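Local coordinates for protein type-2 restriction enzyme AgeI (PDB 5DWA) that recognises the double-stranded DNA sequence 5'-ACCGGT-3' and cleaves it after the first A, acting as a type II restriction endonuclease of the PD-(D/E)XK superfamily, at residues R243-S247 with H256-S260; D178-R183 with G232-A236. The contacts are given in a common frame with arbitrary orientation. Residue numbers count along the deposited sequence, not the author numbering.

Contact 1: R243-S247 with H256-S260; sequences RTSPS and HIYVS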
loop_
_atom_site.group_PDB
_atom_site.type_symbol
_atom_site.label_atom_id
_atom_site.label_comp_id
_atom_site.label_asym_id
_atom_site.label_seq_id
_atom_site.Cartn_x
_atom_site.Cartn_y
_atom_site.Cartn_z
ATOM N N ARG A 243 -4.474 -1.480 -23.570
ATOM C CA ARG A 243 -5.474 -2.523 -23.302
ATOM C C ARG A 243 -6.595 -2.102 -22.358
ATOM O O ARG A 243 -7.598 -2.806 -22.236
ATOM C CB ARG A 243 -4.802 -3.772 -22.731
ATOM C CG ARG A 243 -3.875 -4.442 -23.714
ATOM C CD ARG A 243 -3.451 -5.815 -23.228
ATOM N NE ARG A 243 -2.298 -6.255 -23.995
ATOM C CZ ARG A 243 -1.058 -5.826 -23.771
ATOM N NH1 ARG A 243 -0.815 -4.964 -22.784
ATOM N NH2 ARG A 243 -0.058 -6.250 -24.526
ATOM N N THR A 244 -6.433 -0.962 -21.688
ATOM C CA THR A 244 -7.487 -0.446 -20.833
ATOM C C THR A 244 -8.719 -0.168 -21.681
ATOM O O THR A 244 -8.614 0.428 -22.752
ATOM C CB THR A 244 -7.062 0.858 -20.115
ATOM O OG1 THR A 244 -5.870 0.628 -19.350
ATOM C CG2 THR A 244 -8.176 1.354 -19.202
ATOM N N SER A 245 -9.880 -0.620 -21.215
ATOM C CA SER A 245 -11.121 -0.315 -21.912
ATOM C C SER A 245 -11.589 1.079 -21.533
ATOM O O SER A 245 -11.748 1.378 -20.353
ATOM C CB SER A 245 -12.203 -1.342 -21.585
ATOM O OG SER A 245 -11.830 -2.625 -22.052
ATOM N N PRO A 246 -11.803 1.937 -22.536
ATOM C CA PRO A 246 -12.325 3.271 -22.234
ATOM C C PRO A 246 -13.766 3.209 -21.758
ATOM O O PRO A 246 -14.464 2.217 -21.970
ATOM C CB PRO A 246 -12.220 4.004 -23.573
ATOM C CG PRO A 246 -12.198 2.923 -24.600
ATOM C CD PRO A 246 -11.479 1.779 -23.963
ATOM N N SER A 247 -14.198 4.275 -21.099
ATOM C CA SER A 247 -15.585 4.405 -20.698
ATOM C C SER A 247 -16.496 4.469 -21.917
ATOM O O SER A 247 -16.088 4.940 -22.978
ATOM C CB SER A 247 -15.769 5.659 -19.847
ATOM O OG SER A 247 -15.089 5.538 -18.614
ATOM N N HIS A 256 -15.127 9.861 -16.693
ATOM C CA HIS A 256 -14.713 8.918 -17.719
ATOM C C HIS A 256 -13.282 8.427 -17.577
ATOM O O HIS A 256 -12.433 9.109 -17.010
ATOM C CB HIS A 256 -14.889 9.555 -19.094
ATOM C CG HIS A 256 -16.318 9.751 -19.484
ATOM N ND1 HIS A 256 -17.124 10.707 -18.904
ATOM C CD2 HIS A 256 -17.088 9.107 -20.391
ATOM C CE1 HIS A 256 -18.330 10.645 -19.441
ATOM N NE2 HIS A 256 -18.334 9.684 -20.348
ATOM N N ILE A 257 -13.053 7.219 -18.082
ATOM C CA ILE A 257 -11.717 6.679 -18.304
ATOM C C ILE A 257 -11.357 6.872 -19.776
ATOM O O ILE A 257 -12.090 6.418 -20.668
ATOM C CB ILE A 257 -11.638 5.186 -17.932
ATOM C CG1 ILE A 257 -11.803 4.994 -16.425
ATOM C CG2 ILE A 257 -10.317 4.581 -18.389
ATOM C CD1 ILE A 257 -12.277 3.606 -16.033
ATOM N N TYR A 258 -10.250 7.572 -20.017
ATOM C CA TYR A 258 -9.704 7.791 -21.357
ATOM C C TYR A 258 -8.420 6.988 -21.535
ATOM O O TYR A 258 -7.699 6.741 -20.574
ATOM C CB TYR A 258 -9.430 9.280 -21.602
ATOM C CG TYR A 258 -10.659 10.147 -21.465
ATOM C CD1 TYR A 258 -11.581 10.249 -22.502
ATOM C CD2 TYR A 258 -10.909 10.852 -20.294
ATOM C CE1 TYR A 258 -12.715 11.034 -22.377
ATOM C CE2 TYR A 258 -12.036 11.635 -20.161
ATOM C CZ TYR A 258 -12.936 11.722 -21.203
ATOM O OH TYR A 258 -14.059 12.509 -21.066
ATOM N N VAL A 259 -8.142 6.588 -22.770
ATOM C CA VAL A 259 -7.014 5.707 -23.053
ATOM C C VAL A 259 -6.224 6.247 -24.236
ATOM O O VAL A 259 -6.804 6.594 -25.266
ATOM C CB VAL A 259 -7.484 4.261 -23.362
ATOM C CG1 VAL A 259 -6.295 3.345 -23.618
ATOM C CG2 VAL A 259 -8.335 3.711 -22.226
ATOM N N SER A 260 -4.902 6.312 -24.105
ATOM C CA SER A 260 -4.075 6.803 -25.205
ATOM C C SER A 260 -2.651 6.303 -25.121
ATOM O O SER A 260 -2.239 5.738 -24.109
ATOM C CB SER A 260 -4.063 8.335 -25.238
ATOM O OG SER A 260 -3.195 8.872 -24.252
HETATM O O HOH W 1 -14.076 7.559 -22.893
#
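The loop 243-247 runs past the short strand 257-259 in a roughly antiparallel sense, the touching parts 147° apart, and comes closest where S247 CA lies 5.1 Å from I257 CA. Strand 257-259 is the last in the mixed sheet of this PD-(D/E)XK nuclease fold; its other edge pairs with strand 236-239, and the extended loop lines the outer edge without becoming a strand. S247 ties the two together twice: S247 N donates to I257 O (3.0 Å), and I257 N donates to S247 OG (2.7 Å). Serine suits this place because its short hydroxyl reaches the strand amide while also bonding E229 of helix 223-230. P246, lacking an amide proton, contributes its ring, with P246 CD 4.1 Å from V259 CG2. T244 turns its methyl toward I257 and its hydroxyl to D198, so one small side chain serves both apolar and polar neighbours. V259 CG2 packs against the loop backbone, 3.3 Å from T244 O.

Contact 2: D178-R183 with G232-A236; sequences DIPASR and GDFSA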
loop_
_atom_site.group_PDB
_atom_site.type_symbol
_atom_site.label_atom_id
_atom_site.label_comp_id
_atom_site.label_asym_id
_atom_site.label_seq_id
_atom_site.Cartn_x
_atom_site.Cartn_y
_atom_site.Cartn_z
ATOM N N ASP A 178 -5.991 7.382 -2.742
ATOM C CA ASP A 178 -6.192 8.679 -3.388
ATOM C C ASP A 178 -7.615 9.190 -3.297
ATOM O O ASP A 178 -7.857 10.368 -3.497
ATOM C CB ASP A 178 -5.821 8.604 -4.867
ATOM C CG ASP A 178 -4.357 8.317 -5.084
ATOM O OD1 ASP A 178 -3.584 9.293 -5.235
ATOM O OD2 ASP A 178 -3.991 7.122 -5.105
ATOM N N ILE A 179 -8.568 8.311 -3.018
ATOM C CA ILE A 179 -9.968 8.712 -3.098
ATOM C C ILE A 179 -10.355 9.810 -2.090
ATOM O O ILE A 179 -10.988 10.786 -2.475
ATOM C CB ILE A 179 -10.893 7.489 -2.937
ATOM C CG1 ILE A 179 -10.775 6.602 -4.172
ATOM C CG2 ILE A 179 -12.335 7.918 -2.739
ATOM C CD1 ILE A 179 -11.477 5.255 -4.024
ATOM N N PRO A 180 -9.950 9.685 -0.812
ATOM C CA PRO A 180 -10.353 10.793 0.068
ATOM C C PRO A 180 -9.728 12.130 -0.337
ATOM O O PRO A 180 -10.429 13.133 -0.338
ATOM C CB PRO A 180 -9.858 10.340 1.448
ATOM C CG PRO A 180 -9.827 8.839 1.355
ATOM C CD PRO A 180 -9.362 8.569 -0.046
ATOM N N ALA A 181 -8.448 12.139 -0.701
ATOM C CA ALA A 181 -7.817 13.365 -1.187
ATOM C C ALA A 181 -8.561 13.905 -2.399
ATOM O O ALA A 181 -8.810 15.102 -2.506
ATOM C CB ALA A 181 -6.355 13.117 -1.535
ATOM N N SER A 182 -8.920 13.012 -3.313
ATOM C CA SER A 182 -9.562 13.421 -4.548
ATOM C C SER A 182 -10.925 14.047 -4.288
ATOM O O SER A 182 -11.265 15.070 -4.880
ATOM C CB SER A 182 -9.698 12.231 -5.496
ATOM O OG SER A 182 -10.223 12.652 -6.740
ATOM N N ARG A 183 -11.705 13.428 -3.412
ATOM C CA ARG A 183 -13.013 13.968 -3.081
ATOM C C ARG A 183 -12.891 15.346 -2.446
ATOM O O ARG A 183 -13.686 16.242 -2.724
ATOM C CB ARG A 183 -13.756 13.023 -2.142
ATOM C CG ARG A 183 -14.227 11.755 -2.804
ATOM C CD ARG A 183 -14.961 10.878 -1.806
ATOM N NE ARG A 183 -15.366 9.610 -2.400
ATOM C CZ ARG A 183 -15.891 8.602 -1.712
ATOM N NH1 ARG A 183 -16.079 8.719 -0.403
ATOM N NH2 ARG A 183 -16.231 7.484 -2.332
ATOM N N GLY A 232 -17.714 8.384 -9.073
ATOM C CA GLY A 232 -17.181 9.663 -9.518
ATOM C C GLY A 232 -16.082 10.209 -8.627
ATOM O O GLY A 232 -16.039 11.409 -8.340
ATOM N N ASP A 233 -15.179 9.329 -8.203
ATOM C CA ASP A 233 -14.154 9.692 -7.226
ATOM C C ASP A 233 -13.020 10.550 -7.804
ATOM O O ASP A 233 -12.201 11.060 -7.047
ATOM C CB ASP A 233 -13.558 8.432 -6.594
ATOM C CG ASP A 233 -14.511 7.753 -5.628
ATOM O OD1 ASP A 233 -15.388 8.449 -5.071
ATOM O OD2 ASP A 233 -14.372 6.528 -5.419
ATOM N N PHE A 234 -12.973 10.697 -9.129
ATOM C CA PHE A 234 -11.959 11.515 -9.813
ATOM C C PHE A 234 -12.607 12.331 -10.925
ATOM O O PHE A 234 -13.644 11.943 -11.461
ATOM C CB PHE A 234 -10.832 10.642 -10.404
ATOM C CG PHE A 234 -10.093 9.843 -9.383
ATOM C CD1 PHE A 234 -8.997 10.377 -8.726
ATOM C CD2 PHE A 234 -10.507 8.561 -9.058
ATOM C CE1 PHE A 234 -8.325 9.645 -7.763
ATOM C CE2 PHE A 234 -9.841 7.822 -8.102
ATOM C CZ PHE A 234 -8.742 8.361 -7.454
ATOM N N SER A 235 -11.994 13.460 -11.274
ATOM C CA SER A 235 -12.522 14.316 -12.334
ATOM C C SER A 235 -12.515 13.578 -13.662
ATOM O O SER A 235 -13.426 13.722 -14.481
ATOM C CB SER A 235 -11.708 15.605 -12.454
ATOM O OG SER A 235 -11.734 16.339 -11.247
ATOM N N ALA A 236 -11.458 12.798 -13.860
ATOM C CA ALA A 236 -11.253 12.021 -15.073
ATOM C C ALA A 236 -10.093 11.077 -14.838
ATOM O O ALA A 236 -9.289 11.297 -13.941
ATOM C CB ALA A 236 -10.969 12.913 -16.257
#
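Helix 178-187 packs against the loop between helix 223-230 and strand 236-239, and D178 meets it with its CB at the edge of the F234 ring, D178 CB lying 3.9 Å from F234 CZ, while the carboxylate leads away to H166 and K168. One residue on, I179 gives the ring an apolar neighbour, I179 CG1 lying 4.2 Å from F234 CE2, and I179 CD1 comes within van der Waals reach of D233 OD2 at 3.5 Å. P180 and A181 face other surroundings. S182, one turn after D178, is small enough to let the loop approach: S182 OG donates to D233 O (2.6 Å) and also bonds S192. R183 stretches out from the exposed side so that R183 NE and NH2 both reach D233 OD1, at 2.9 and 3.0 Å, in a salt bridge. Before D233, G232, the first residue past helix 223-230 to leave helical angles, has positive phi, easily reached by glycine. The F234 ring also meets H166 of strand 159-168 edge-to-face and packs on I228 of helix 223-230, while V136 of the second subunit touches I179, P180 and R183, placing the helix between sheet, loop and partner chain.

Overall arrangement
Both contacts involve loops flanking strand 236-239: contact 2 uses the loop entering it, contact 1 a loop that follows it and folds back on the next strand, 257-259. Their centres are about 17 Å apart, yet they touch where A236 CB packs against H256 and Y258. Helix 223-230 borders both. Contact 2 is largely buried and joins a helix to the loop that enters the sheet through an aromatic ring, a serine hydroxyl and, on its exposed side at R183, a salt bridge; it also borders the second subunit. Contact 1, at the sheet's edge, is only partly buried, relies on one backbone-to-backbone bond, one amide-to-serine bond and a small apolar contact, and meets no other protein chain.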